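PDB 6U94: RND efflux system, outer membrane lipoprotein, NodT family from Burkholderia mallei, which probably serves as the outer membrane channel component of an RND efflux system, letting substrates leave the cell. Local coordinates for residues I164-T176 and L442-G456. Residues are numbered along the deposited sequence; the frame is centred on the assembly and turned at random.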
loop_
_atom_site.group_PDB
_atom_site.type_symbol
_atom_site.label_atom_id
_atom_site.label_comp_id
_atom_site.label_asym_id
_atom_site.label_seq_id
_atom_site.Cartn_x
_atom_site.Cartn_y
_atom_site.Cartn_z
ATOM N N ILE A 164 -3.668 -13.979 -1.549
ATOM C CA ILE A 164 -2.732 -12.863 -1.459
ATOM C C ILE A 164 -3.490 -11.545 -1.347
ATOM O O ILE A 164 -3.166 -10.692 -0.513
ATOM C CB ILE A 164 -1.777 -12.876 -2.665
ATOM C CG1 ILE A 164 -0.727 -13.978 -2.506
ATOM C CG2 ILE A 164 -1.116 -11.532 -2.843
ATOM C CD1 ILE A 164 0.293 -14.008 -3.626
ATOM N N SER A 165 -4.521 -11.368 -2.179
ATOM C CA SER A 165 -5.333 -10.157 -2.106
ATOM C C SER A 165 -6.013 -10.031 -0.750
ATOM O O SER A 165 -6.016 -8.953 -0.143
ATOM C CB SER A 165 -6.381 -10.150 -3.221
ATOM O OG SER A 165 -5.787 -10.275 -4.500
ATOM N N LEU A 166 -6.587 -11.130 -0.256
ATOM C CA LEU A 166 -7.319 -11.085 1.004
ATOM C C LEU A 166 -6.391 -10.765 2.169
ATOM O O LEU A 166 -6.707 -9.917 3.011
ATOM C CB LEU A 166 -8.041 -12.412 1.235
ATOM C CG LEU A 166 -8.960 -12.508 2.451
ATOM C CD1 LEU A 166 -10.040 -11.442 2.393
ATOM C CD2 LEU A 166 -9.587 -13.900 2.524
ATOM N N VAL A 167 -5.240 -11.440 2.234
ATOM C CA VAL A 167 -4.271 -11.177 3.297
ATOM C C VAL A 167 -3.844 -9.716 3.270
ATOM O O VAL A 167 -3.801 -9.041 4.305
ATOM C CB VAL A 167 -3.060 -12.118 3.166
ATOM C CG1 VAL A 167 -1.894 -11.618 4.007
ATOM C CG2 VAL A 167 -3.441 -13.536 3.569
ATOM N N ALA A 168 -3.533 -9.206 2.079
ATOM C CA ALA A 168 -3.046 -7.838 1.961
ATOM C C ALA A 168 -4.142 -6.825 2.266
ATOM O O ALA A 168 -3.886 -5.803 2.915
ATOM C CB ALA A 168 -2.482 -7.609 0.565
ATOM N N GLU A 169 -5.368 -7.087 1.807
ATOM C CA GLU A 169 -6.445 -6.129 2.014
ATOM C C GLU A 169 -6.846 -6.042 3.481
ATOM O O GLU A 169 -7.233 -4.968 3.953
ATOM C CB GLU A 169 -7.653 -6.494 1.152
ATOM C CG GLU A 169 -8.565 -5.315 0.853
ATOM C CD GLU A 169 -7.874 -4.236 0.035
ATOM O OE1 GLU A 169 -7.362 -4.547 -1.060
ATOM O OE2 GLU A 169 -7.836 -3.074 0.490
ATOM N N VAL A 170 -6.759 -7.153 4.216
ATOM C CA VAL A 170 -7.003 -7.106 5.655
ATOM C C VAL A 170 -5.940 -6.259 6.344
ATOM O O VAL A 170 -6.243 -5.470 7.248
ATOM C CB VAL A 170 -7.053 -8.531 6.239
ATOM C CG1 VAL A 170 -7.091 -8.484 7.758
ATOM C CG2 VAL A 170 -8.260 -9.287 5.696
ATOM N N ALA A 171 -4.682 -6.401 5.922
ATOM C CA ALA A 171 -3.596 -5.655 6.551
ATOM C C ALA A 171 -3.712 -4.164 6.256
ATOM O O ALA A 171 -3.578 -3.331 7.159
ATOM C CB ALA A 171 -2.244 -6.193 6.083
ATOM N N ASN A 172 -3.961 -3.809 4.993
ATOM C CA ASN A 172 -4.061 -2.397 4.643
ATOM C C ASN A 172 -5.270 -1.739 5.292
ATOM O O ASN A 172 -5.246 -0.533 5.562
ATOM C CB ASN A 172 -4.123 -2.227 3.127
ATOM C CG ASN A 172 -4.030 -0.773 2.699
ATOM O OD1 ASN A 172 -2.949 -0.183 2.707
ATOM N ND2 ASN A 172 -5.161 -0.189 2.320
ATOM N N THR A 173 -6.331 -2.507 5.552
ATOM C CA THR A 173 -7.520 -1.938 6.177
ATOM C C THR A 173 -7.315 -1.710 7.671
ATOM O O THR A 173 -7.749 -0.685 8.208
ATOM C CB THR A 173 -8.726 -2.846 5.934
ATOM O OG1 THR A 173 -8.914 -3.008 4.525
ATOM C CG2 THR A 173 -9.985 -2.242 6.527
ATOM N N TYR A 174 -6.666 -2.654 8.356
ATOM C CA TYR A 174 -6.402 -2.477 9.781
ATOM C C TYR A 174 -5.347 -1.403 10.013
ATOM O O TYR A 174 -5.435 -0.636 10.979
ATOM C CB TYR A 174 -5.972 -3.804 10.404
ATOM C CG TYR A 174 -5.633 -3.720 11.878
ATOM C CD1 TYR A 174 -6.620 -3.500 12.827
ATOM C CD2 TYR A 174 -4.324 -3.879 12.319
ATOM C CE1 TYR A 174 -6.316 -3.431 14.176
ATOM C CE2 TYR A 174 -4.009 -3.810 13.665
ATOM C CZ TYR A 174 -5.008 -3.586 14.589
ATOM O OH TYR A 174 -4.695 -3.518 15.928
ATOM N N LEU A 175 -4.341 -1.331 9.138
ATOM C CA LEU A 175 -3.364 -0.251 9.228
ATOM C C LEU A 175 -4.020 1.096 8.960
ATOM O O LEU A 175 -3.773 2.072 9.677
ATOM C CB LEU A 175 -2.212 -0.500 8.256
ATOM C CG LEU A 175 -1.269 -1.634 8.663
ATOM C CD1 LEU A 175 -0.188 -1.856 7.618
ATOM C CD2 LEU A 175 -0.653 -1.342 10.021
ATOM N N THR A 176 -4.870 1.165 7.931
ATOM C CA THR A 176 -5.621 2.390 7.667
ATOM C C THR A 176 -6.499 2.762 8.856
ATOM O O THR A 176 -6.665 3.947 9.168
ATOM C CB THR A 176 -6.461 2.232 6.399
ATOM O OG1 THR A 176 -5.597 2.078 5.265
ATOM C CG2 THR A 176 -7.360 3.440 6.182
ATOM N N LEU A 442 1.275 6.117 6.457
ATOM C CA LEU A 442 0.410 5.026 6.023
ATOM C C LEU A 442 0.742 4.593 4.602
ATOM O O LEU A 442 0.743 3.395 4.299
ATOM C CB LEU A 442 -1.054 5.447 6.130
ATOM C CG LEU A 442 -2.082 4.459 5.572
ATOM C CD1 LEU A 442 -1.961 3.105 6.254
ATOM C CD2 LEU A 442 -3.478 5.016 5.738
ATOM N N ALA A 443 1.037 5.551 3.721
ATOM C CA ALA A 443 1.410 5.206 2.355
ATOM C C ALA A 443 2.662 4.339 2.332
ATOM O O ALA A 443 2.763 3.403 1.528
ATOM C CB ALA A 443 1.616 6.477 1.531
ATOM N N GLY A 444 3.627 4.635 3.207
ATOM C CA GLY A 444 4.803 3.785 3.306
ATOM C C GLY A 444 4.461 2.369 3.727
ATOM O O GLY A 444 5.001 1.401 3.184
ATOM N N LEU A 445 3.556 2.228 4.697
ATOM C CA LEU A 445 3.103 0.901 5.100
ATOM C C LEU A 445 2.335 0.226 3.973
ATOM O O LEU A 445 2.573 -0.947 3.657
ATOM C CB LEU A 445 2.238 1.002 6.356
ATOM C CG LEU A 445 2.912 1.612 7.586
ATOM C CD1 LEU A 445 1.933 1.705 8.744
ATOM C CD2 LEU A 445 4.135 0.795 7.974
ATOM N N THR A 446 1.411 0.963 3.348
ATOM C CA THR A 446 0.624 0.415 2.250
ATOM C C THR A 446 1.517 -0.114 1.135
ATOM O O THR A 446 1.254 -1.186 0.576
ATOM C CB THR A 446 -0.331 1.482 1.710
ATOM O OG1 THR A 446 -1.326 1.778 2.696
ATOM C CG2 THR A 446 -1.015 1.009 0.427
ATOM N N SER A 447 2.583 0.616 0.805
ATOM C CA SER A 447 3.456 0.184 -0.279
ATOM C C SER A 447 4.260 -1.054 0.100
ATOM O O SER A 447 4.670 -1.812 -0.784
ATOM C CB SER A 447 4.393 1.318 -0.690
ATOM O OG SER A 447 5.626 1.216 -0.010
ATOM N N ARG A 448 4.509 -1.269 1.395
ATOM C CA ARG A 448 5.144 -2.512 1.821
ATOM C C ARG A 448 4.181 -3.683 1.677
ATOM O O ARG A 448 4.589 -4.795 1.320
ATOM C CB ARG A 448 5.633 -2.386 3.263
ATOM C CG ARG A 448 6.703 -1.316 3.450
ATOM C CD ARG A 448 6.793 -0.838 4.888
ATOM N NE ARG A 448 7.308 -1.864 5.789
ATOM C CZ ARG A 448 7.779 -1.608 7.006
ATOM N NH1 ARG A 448 7.803 -0.361 7.460
ATOM N NH2 ARG A 448 8.231 -2.595 7.768
ATOM N N VAL A 449 2.897 -3.448 1.956
ATOM C CA VAL A 449 1.875 -4.465 1.736
ATOM C C VAL A 449 1.790 -4.819 0.258
ATOM O O VAL A 449 1.693 -5.996 -0.110
ATOM C CB VAL A 449 0.522 -3.978 2.285
ATOM C CG1 VAL A 449 -0.615 -4.854 1.766
ATOM C CG2 VAL A 449 0.546 -3.971 3.805
ATOM N N THR A 450 1.844 -3.809 -0.614
ATOM C CA THR A 450 1.782 -4.066 -2.048
ATOM C C THR A 450 3.018 -4.816 -2.532
ATOM O O THR A 450 2.921 -5.685 -3.407
ATOM C CB THR A 450 1.621 -2.754 -2.811
ATOM O OG1 THR A 450 0.530 -2.013 -2.253
ATOM C CG2 THR A 450 1.336 -3.028 -4.281
ATOM N N LEU A 451 4.188 -4.500 -1.973
ATOM C CA LEU A 451 5.390 -5.242 -2.329
ATOM C C LEU A 451 5.320 -6.689 -1.853
ATOM O O LEU A 451 5.860 -7.585 -2.513
ATOM C CB LEU A 451 6.625 -4.548 -1.757
ATOM C CG LEU A 451 7.976 -5.195 -2.074
ATOM C CD1 LEU A 451 8.192 -5.312 -3.580
ATOM C CD2 LEU A 451 9.104 -4.413 -1.420
ATOM N N TYR A 452 4.665 -6.938 -0.714
ATOM C CA TYR A 452 4.430 -8.314 -0.288
ATOM C C TYR A 452 3.676 -9.103 -1.354
ATOM O O TYR A 452 3.918 -10.303 -1.527
ATOM C CB TYR A 452 3.654 -8.335 1.031
ATOM C CG TYR A 452 3.005 -9.674 1.324
ATOM C CD1 TYR A 452 1.688 -9.927 0.958
ATOM C CD2 TYR A 452 3.712 -10.685 1.963
ATOM C CE1 TYR A 452 1.095 -11.155 1.216
ATOM C CE2 TYR A 452 3.128 -11.909 2.228
ATOM C CZ TYR A 452 1.819 -12.140 1.852
ATOM O OH TYR A 452 1.229 -13.356 2.115
ATOM N N LYS A 453 2.756 -8.451 -2.067
ATOM C CA LYS A 453 2.000 -9.117 -3.121
ATOM C C LYS A 453 2.835 -9.298 -4.384
ATOM O O LYS A 453 2.874 -10.393 -4.959
ATOM C CB LYS A 453 0.735 -8.322 -3.435
ATOM C CG LYS A 453 -0.224 -8.220 -2.271
ATOM C CD LYS A 453 -1.601 -7.815 -2.755
ATOM C CE LYS A 453 -1.688 -6.316 -2.992
ATOM N NZ LYS A 453 -3.074 -5.908 -3.363
ATOM N N ALA A 454 3.511 -8.235 -4.827
ATOM C CA ALA A 454 4.276 -8.287 -6.069
ATOM C C ALA A 454 5.388 -9.328 -6.026
ATOM O O ALA A 454 5.843 -9.775 -7.085
ATOM C CB ALA A 454 4.860 -6.907 -6.388
ATOM N N LEU A 455 5.843 -9.715 -4.833
ATOM C CA LEU A 455 6.828 -10.779 -4.696
ATOM C C LEU A 455 6.222 -12.163 -4.861
ATOM O O LEU A 455 6.969 -13.147 -4.906
ATOM C CB LEU A 455 7.518 -10.702 -3.331
ATOM C CG LEU A 455 8.398 -9.496 -3.000
ATOM C CD1 LEU A 455 8.869 -9.585 -1.553
ATOM C CD2 LEU A 455 9.584 -9.412 -3.944
ATOM N N GLY A 456 4.900 -12.264 -4.952
ATOM C CA GLY A 456 4.236 -13.545 -4.963
ATOM C C GLY A 456 3.848 -14.065 -3.600
ATOM O O GLY A 456 3.475 -15.238 -3.487
#
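Asn172 swings its CG away from its own backbone N (chi1 -172°), and Thr446 sets OG1 opposite its carbonyl carbon (chi1 -68°); together these torsions bring the amide oxygen and the hydroxyl together between two antiparallel helices. Thr446 OG1 donates to Asn172 OD1 over a short 2.5 Å, lying in the carbonyl plane. The other end of the amide is also held, since Asn172 ND2 bonds the hydroxyl of Tyr86, which fixes the rotation of the group. Farther along, the packing is apolar. Ala168 contributes its methyl: CB meets Val449 CG1 at 3.5 Å and Lys453 CD at 3.4 Å. Lys453 lays its aliphatic stem across Ile164 and Ala168, with Ile164 CG2 3.5 Å from Lys453 CG, then bends at chi3 to carry NZ to a salt bridge with Glu134, which is also hydrogen-bonded to Ser165 OG. Ile164 CD1 rests 3.4 Å from Gly456 O, whose residue has the positive phi of a Schellman motif. Val167 CG1 approaches the phenolic end of Tyr452 obliquely, 4.0 Å from OH, a hydroxyl bonded to Gly48 O. Past the polar pair, Leu175 CD1 sits 4.0 Å from Leu445 CB, while the branched end of Leu442 spreads beside Thr176, whose OG1 turns back to Asn172 O, already the acceptor of Thr176 N. The segment axes approach to 9.7 Å at 172°, nearly antiparallel. Helix 156-203 and helix 421-454, one from each of the chain's two outer membrane efflux protein sequence ranges, thus pair near the centre of the chain, an arrangement consistent with the long helices, packed side by side in opposite directions, that form the periplasmic barrel of TolC-like outer membrane factors.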